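Lysine/ornithine decarboxylase (Selenomonas ruminantium, PDB 5GJO) decarboxylates L-lysine to cadaverine and L-ornithine to putrescine with similar efficiency, using pyridoxal 5'-phosphate as cofactor and working as a homodimer. Local coordinates at residues A[116-122]-A[163-167]; A[31-36]-A[62-68]. The protein carries 2 engineered substitutions. The contacts are given in a common frame with arbitrary orientation. Residue numbers count along the deposited sequence, not the author numbering.

Contact 1: residues A[116-122]-A[163-167]; sequences FDDPSEI and LLKAA
Start with the end of a β-strand at Phe116, turn the chain through Asp117 and Asp118, and let Pro119 to Glu121 coil with helical angles into the helix that begins at Ile122. An Asx turn shapes this bend: Ser120 N donates to Asp118 OD2 at 2.8 Å. Against it lies a short length of helix, 163-167, with CA atoms closest at Pro119–Leu163 (6.5 Å) and Ile122–Ala167 (5.8 Å). Leu163 is the main bump. In its m,t rotamer it pushes CD2 into the hollow of the bend, 3.4 Å from Pro119 N and 3.7 Å from Pro119 CD, while Phe116 CE2 lies 3.9 Å from Leu163 CB. Phe116, chi1 p, presents its ring edge to Leu164 CD2, 4.3 Å from CE1, and to Leu163 O, 3.7 Å from CZ. Ile122, in m,t, sends CD1 into the shallow dip left by the small alanines, 3.6 Å from Ala166 CB and 3.8 Å from Ala167 N. No hydrogen bond crosses; the fit is apolar. Phe116 also touches Val134 and Val136 of strand 133-137. Asp117 OD1 forms a salt bridge with Lys276 of the second subunit, while its OD2 accepts from Gly154 N of its own chain. This is strand-to-helix loop against neighbouring outer helix, as expected in the α/β-barrel of the class-II Orn/Lys/Arg decarboxylases.

Contact 2: residues A[31-36]-A[62-68]; sequences VEENYQ and LLAGLGS
Tyr35 and Leu66 are the two residues most covered by this contact, with Leu62 and Glu32 next. Segment 31-36 is regular helix; segment 62-68 is the last turn of another helix, closed by a Schellman motif in which Gly67 (phi 95°) lets Gly67 N bond to Ala64 O at 3.0 Å and Ser68 N to Leu63 O at 3.0 Å. The nearest CA atoms are those of Glu32 and Leu63, 7.5 Å apart. Tyr35, chi1 t and chi2 86°, reaches across to the C-terminal end of the second helix. Leu66 CB sits over one face of its ring, and Leu66 CD1 comes within 4.1 Å of Tyr35 CD2; Leu63 CD2 packs 3.6 Å from Tyr35 CD1, and Ser68 CB lies 3.6 Å from CE1. Leu66 (m,t) also turns CD2 toward Glu32 and Gln36, 3.8 Å from Glu32 OE2 and 3.9 Å from Gln36 NE2. One turn earlier, Leu62 CD2 rests 3.9 Å from Val31 CB and 3.9 Å from Glu32 N. Tyr35 also touches Val47 of strand 45-50 and Met261 of helix 259-263. The two helices are neighbours in the outer layer of the barrel. No direct hydrogen bond crosses between 31-36 and 62-68. Instead Leu66 O accepts from two waters: one is 2.8 Å from Leu66 O and 2.5 Å from Tyr35 OH, the other 2.8 Å from Leu66 O and accepts from Gln36 NE2 at 3.1 Å. The chemistry is thus apolar packing of leucine on tyrosine, with water rather than direct bonds linking the tyrosine hydroxyl and the glutamine amide to the carbonyl at the helix end.

Both segments of contact 2 come earlier in the chain than those of contact 1; the two do not meet, their centres being about 33 Å and their nearest atoms about 20 Å apart. Both belong to the same pyridoxal-binding barrel, whose eight parallel strands they flank at separate places: contact 2 joins helices 28-41 and 57-65 beside strand 45-50, whereas contact 1 joins the loop after strand 113-116 to helix 160-169 beside strand 133-137. Each therefore packs neighbouring outer elements against the same strand core. They differ in surroundings: the second subunit reaches the bend 116-122, but no other chain of the assembly touches contact 2, which belongs wholly to one subunit's fold.

Contact 1: residues A[116-122]-A[163-167]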
loop_
_atom_site.group_PDB
_atom_site.type_symbol
_atom_site.label_atom_id
_atom_site.label_comp_id
_atom_site.label_asym_id
_atom_site.label_seq_id
_atom_site.Cartn_x
_atom_site.Cartn_y
_atom_site.Cartn_z
ATOM N N PHE A 116 -14.841 11.070 -19.376
ATOM C CA PHE A 116 -15.848 11.217 -18.349
ATOM C C PHE A 116 -16.962 10.175 -18.486
ATOM O O PHE A 116 -17.149 9.609 -19.522
ATOM C CB PHE A 116 -16.420 12.632 -18.334
ATOM C CG PHE A 116 -17.363 12.923 -19.455
ATOM C CD1 PHE A 116 -16.947 12.860 -20.762
ATOM C CD2 PHE A 116 -18.672 13.284 -19.197
ATOM C CE1 PHE A 116 -17.818 13.149 -21.791
ATOM C CE2 PHE A 116 -19.543 13.556 -20.214
ATOM C CZ PHE A 116 -19.122 13.486 -21.508
ATOM N N ASP A 117 -17.651 9.919 -17.389
ATOM C CA ASP A 117 -18.753 8.976 -17.390
ATOM C C ASP A 117 -19.982 9.440 -16.615
ATOM O O ASP A 117 -20.847 8.656 -16.346
ATOM C CB ASP A 117 -18.301 7.587 -16.914
ATOM C CG ASP A 117 -17.817 7.577 -15.476
ATOM O OD1 ASP A 117 -18.133 8.491 -14.723
ATOM O OD2 ASP A 117 -17.124 6.628 -15.106
ATOM N N ASP A 118 -20.021 10.704 -16.230
ATOM C CA ASP A 118 -21.125 11.199 -15.404
ATOM C C ASP A 118 -21.519 12.635 -15.722
ATOM O O ASP A 118 -20.672 13.426 -16.063
ATOM C CB ASP A 118 -20.759 11.107 -13.933
ATOM C CG ASP A 118 -21.965 11.152 -13.038
ATOM O OD1 ASP A 118 -22.523 10.075 -12.774
ATOM O OD2 ASP A 118 -22.353 12.248 -12.621
ATOM N N PRO A 119 -22.787 12.995 -15.551
ATOM C CA PRO A 119 -23.087 14.428 -15.807
ATOM C C PRO A 119 -22.445 15.362 -14.816
ATOM O O PRO A 119 -22.136 16.501 -15.168
ATOM C CB PRO A 119 -24.626 14.468 -15.737
ATOM C CG PRO A 119 -25.086 13.190 -15.188
ATOM C CD PRO A 119 -24.002 12.158 -15.327
ATOM N N SER A 120 -22.135 14.889 -13.598
ATOM C CA SER A 120 -21.512 15.737 -12.606
ATOM C C SER A 120 -20.065 16.168 -12.933
ATOM O O SER A 120 -19.511 17.035 -12.312
ATOM C CB SER A 120 -21.589 15.081 -11.263
ATOM O OG SER A 120 -20.682 13.978 -11.058
ATOM N N GLU A 121 -19.461 15.508 -13.912
ATOM C CA GLU A 121 -18.099 15.812 -14.364
ATOM C C GLU A 121 -18.004 16.966 -15.365
ATOM O O GLU A 121 -16.967 17.557 -15.553
ATOM C CB GLU A 121 -17.478 14.572 -14.989
ATOM C CG GLU A 121 -15.957 14.628 -15.138
ATOM C CD GLU A 121 -15.199 14.555 -13.826
ATOM O OE1 GLU A 121 -15.843 14.401 -12.783
ATOM O OE2 GLU A 121 -13.968 14.655 -13.850
ATOM N N ILE A 122 -19.113 17.252 -16.025
ATOM C CA ILE A 122 -19.089 18.139 -17.192
ATOM C C ILE A 122 -18.726 19.551 -16.759
ATOM O O ILE A 122 -17.803 20.195 -17.335
ATOM C CB ILE A 122 -20.441 18.111 -17.900
ATOM C CG1 ILE A 122 -20.685 16.762 -18.556
ATOM C CG2 ILE A 122 -20.521 19.269 -18.969
ATOM C CD1 ILE A 122 -22.077 16.569 -19.150
ATOM N N LEU A 163 -24.801 12.338 -22.735
ATOM C CA LEU A 163 -23.682 12.951 -22.094
ATOM C C LEU A 163 -22.775 13.779 -23.048
ATOM O O LEU A 163 -22.328 14.871 -22.650
ATOM C CB LEU A 163 -22.831 11.874 -21.333
ATOM C CG LEU A 163 -23.463 11.423 -20.044
ATOM C CD1 LEU A 163 -22.802 10.078 -19.635
ATOM C CD2 LEU A 163 -23.292 12.438 -18.917
ATOM N N LEU A 164 -22.496 13.251 -24.228
ATOM C CA LEU A 164 -21.714 13.974 -25.187
ATOM C C LEU A 164 -22.464 15.294 -25.594
ATOM O O LEU A 164 -21.854 16.348 -25.704
ATOM C CB LEU A 164 -21.450 13.149 -26.385
ATOM C CG LEU A 164 -20.383 12.031 -26.231
ATOM C CD1 LEU A 164 -20.280 11.180 -27.464
ATOM C CD2 LEU A 164 -19.022 12.660 -25.887
ATOM N N LYS A 165 -23.776 15.189 -25.815
ATOM C CA LYS A 165 -24.575 16.379 -26.179
ATOM C C LYS A 165 -24.544 17.385 -25.042
ATOM O O LYS A 165 -24.359 18.563 -25.313
ATOM C CB LYS A 165 -25.965 15.966 -26.689
ATOM C CG LYS A 165 -26.852 17.063 -27.258
ATOM C CD LYS A 165 -26.222 17.720 -28.470
ATOM C CE LYS A 165 -27.195 18.529 -29.311
ATOM N NZ LYS A 165 -26.559 18.513 -30.670
ATOM N N ALA A 166 -24.644 16.988 -23.754
ATOM C CA ALA A 166 -24.528 17.930 -22.643
ATOM C C ALA A 166 -23.146 18.564 -22.547
ATOM O O ALA A 166 -22.952 19.747 -22.114
ATOM C CB ALA A 166 -24.913 17.277 -21.319
ATOM N N ALA A 167 -22.114 17.752 -22.793
ATOM C CA ALA A 167 -20.784 18.305 -22.755
ATOM C C ALA A 167 -20.640 19.347 -23.870
ATOM O O ALA A 167 -20.060 20.400 -23.625
ATOM C CB ALA A 167 -19.721 17.214 -23.011
#

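Contact 2: residues A[31-36]-A[62-68]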
loop_
_atom_site.group_PDB
_atom_site.type_symbol
_atom_site.label_atom_id
_atom_site.label_comp_id
_atom_site.label_asym_id
_atom_site.label_seq_id
_atom_site.Cartn_x
_atom_site.Cartn_y
_atom_site.Cartn_z
ATOM N N VAL A 31 10.958 -3.250 -22.643
ATOM C CA VAL A 31 9.829 -2.276 -22.795
ATOM C C VAL A 31 9.670 -1.894 -24.271
ATOM O O VAL A 31 8.583 -1.895 -24.857
ATOM C CB VAL A 31 9.970 -1.049 -21.908
ATOM C CG1 VAL A 31 8.878 -0.041 -22.211
ATOM C CG2 VAL A 31 9.909 -1.504 -20.423
ATOM N N GLU A 32 10.801 -1.604 -24.917
ATOM C CA GLU A 32 10.734 -1.270 -26.332
ATOM C C GLU A 32 10.203 -2.374 -27.192
ATOM O O GLU A 32 9.373 -2.086 -28.095
ATOM C CB GLU A 32 12.151 -0.752 -26.777
ATOM C CG GLU A 32 12.246 -0.456 -28.265
ATOM C CD GLU A 32 13.551 0.325 -28.650
ATOM O OE1 GLU A 32 14.411 0.548 -27.823
ATOM O OE2 GLU A 32 13.774 0.574 -29.837
ATOM N N GLU A 33 10.650 -3.631 -26.965
ATOM C CA GLU A 33 10.149 -4.749 -27.665
ATOM C C GLU A 33 8.622 -4.889 -27.504
ATOM O O GLU A 33 7.879 -5.229 -28.490
ATOM C CB GLU A 33 10.839 -6.020 -27.221
ATOM C CG GLU A 33 10.347 -7.294 -27.831
ATOM C CD GLU A 33 11.121 -8.500 -27.240
ATOM O OE1 GLU A 33 12.286 -8.627 -27.634
ATOM O OE2 GLU A 33 10.575 -9.288 -26.398
ATOM N N ASN A 34 8.165 -4.698 -26.260
ATOM C CA ASN A 34 6.710 -4.736 -26.026
ATOM C C ASN A 34 5.945 -3.623 -26.792
ATOM O O ASN A 34 4.842 -3.880 -27.339
ATOM C CB ASN A 34 6.397 -4.626 -24.526
ATOM C CG ASN A 34 6.799 -5.870 -23.760
ATOM O OD1 ASN A 34 6.942 -6.956 -24.345
ATOM N ND2 ASN A 34 6.832 -5.752 -22.416
ATOM N N TYR A 35 6.489 -2.417 -26.842
ATOM C CA TYR A 35 5.866 -1.344 -27.570
ATOM C C TYR A 35 5.824 -1.718 -29.046
ATOM O O TYR A 35 4.807 -1.589 -29.714
ATOM C CB TYR A 35 6.657 -0.028 -27.345
ATOM C CG TYR A 35 6.003 1.161 -27.954
ATOM C CD1 TYR A 35 5.016 1.879 -27.261
ATOM C CD2 TYR A 35 6.294 1.526 -29.253
ATOM C CE1 TYR A 35 4.424 2.982 -27.824
ATOM C CE2 TYR A 35 5.695 2.629 -29.845
ATOM C CZ TYR A 35 4.753 3.352 -29.139
ATOM O OH TYR A 35 4.119 4.473 -29.667
ATOM N N GLN A 36 6.932 -2.159 -29.587
ATOM C CA GLN A 36 6.954 -2.509 -31.016
ATOM C C GLN A 36 6.057 -3.666 -31.380
ATOM O O GLN A 36 5.478 -3.648 -32.455
ATOM C CB GLN A 36 8.373 -2.774 -31.520
ATOM C CG GLN A 36 9.221 -1.489 -31.475
ATOM C CD GLN A 36 8.641 -0.206 -32.197
ATOM O OE1 GLN A 36 7.758 -0.250 -33.097
ATOM N NE2 GLN A 36 9.133 0.951 -31.765
ATOM N N LEU A 62 11.971 6.650 -22.474
ATOM C CA LEU A 62 12.057 5.742 -23.554
ATOM C C LEU A 62 10.782 5.784 -24.452
ATOM O O LEU A 62 10.824 5.921 -25.737
ATOM C CB LEU A 62 12.355 4.306 -23.043
ATOM C CG LEU A 62 12.085 3.213 -24.076
ATOM C CD1 LEU A 62 13.231 3.302 -25.097
ATOM C CD2 LEU A 62 12.026 1.807 -23.499
ATOM N N LEU A 63 9.629 5.580 -23.798
ATOM C CA LEU A 63 8.396 5.587 -24.483
ATOM C C LEU A 63 8.096 6.908 -25.205
ATOM O O LEU A 63 7.633 6.827 -26.366
ATOM C CB LEU A 63 7.186 5.219 -23.553
ATOM C CG LEU A 63 7.231 3.733 -23.127
ATOM C CD1 LEU A 63 6.323 3.510 -21.924
ATOM C CD2 LEU A 63 6.826 2.837 -24.270
ATOM N N ALA A 64 8.360 8.054 -24.551
ATOM C CA ALA A 64 8.195 9.351 -25.209
ATOM C C ALA A 64 9.032 9.391 -26.531
ATOM O O ALA A 64 8.557 9.794 -27.597
ATOM C CB ALA A 64 8.536 10.482 -24.305
ATOM N N GLY A 65 10.239 8.868 -26.458
ATOM C CA GLY A 65 11.151 8.897 -27.589
ATOM C C GLY A 65 10.765 7.951 -28.656
ATOM O O GLY A 65 11.177 8.139 -29.825
ATOM N N LEU A 66 9.977 6.913 -28.358
ATOM C CA LEU A 66 9.425 6.088 -29.353
ATOM C C LEU A 66 8.125 6.650 -30.007
ATOM O O LEU A 66 7.633 6.055 -30.911
ATOM C CB LEU A 66 9.111 4.671 -28.842
ATOM C CG LEU A 66 10.279 3.828 -28.319
ATOM C CD1 LEU A 66 9.767 2.711 -27.432
ATOM C CD2 LEU A 66 11.193 3.298 -29.440
ATOM N N GLY A 67 7.657 7.784 -29.564
ATOM C CA GLY A 67 6.448 8.371 -30.081
ATOM C C GLY A 67 5.191 8.049 -29.274
ATOM O O GLY A 67 4.083 8.370 -29.722
ATOM N N SER A 68 5.310 7.456 -28.089
ATOM C CA SER A 68 4.103 7.082 -27.323
ATOM C C SER A 68 3.454 8.316 -26.821
ATOM O O SER A 68 4.137 9.277 -26.450
ATOM C CB SER A 68 4.520 6.205 -26.126
ATOM O OG SER A 68 3.377 5.703 -25.396
HETATM O O HOH W 1 5.055 5.538 -31.731
HETATM O O HOH W 2 8.481 3.925 -32.516
#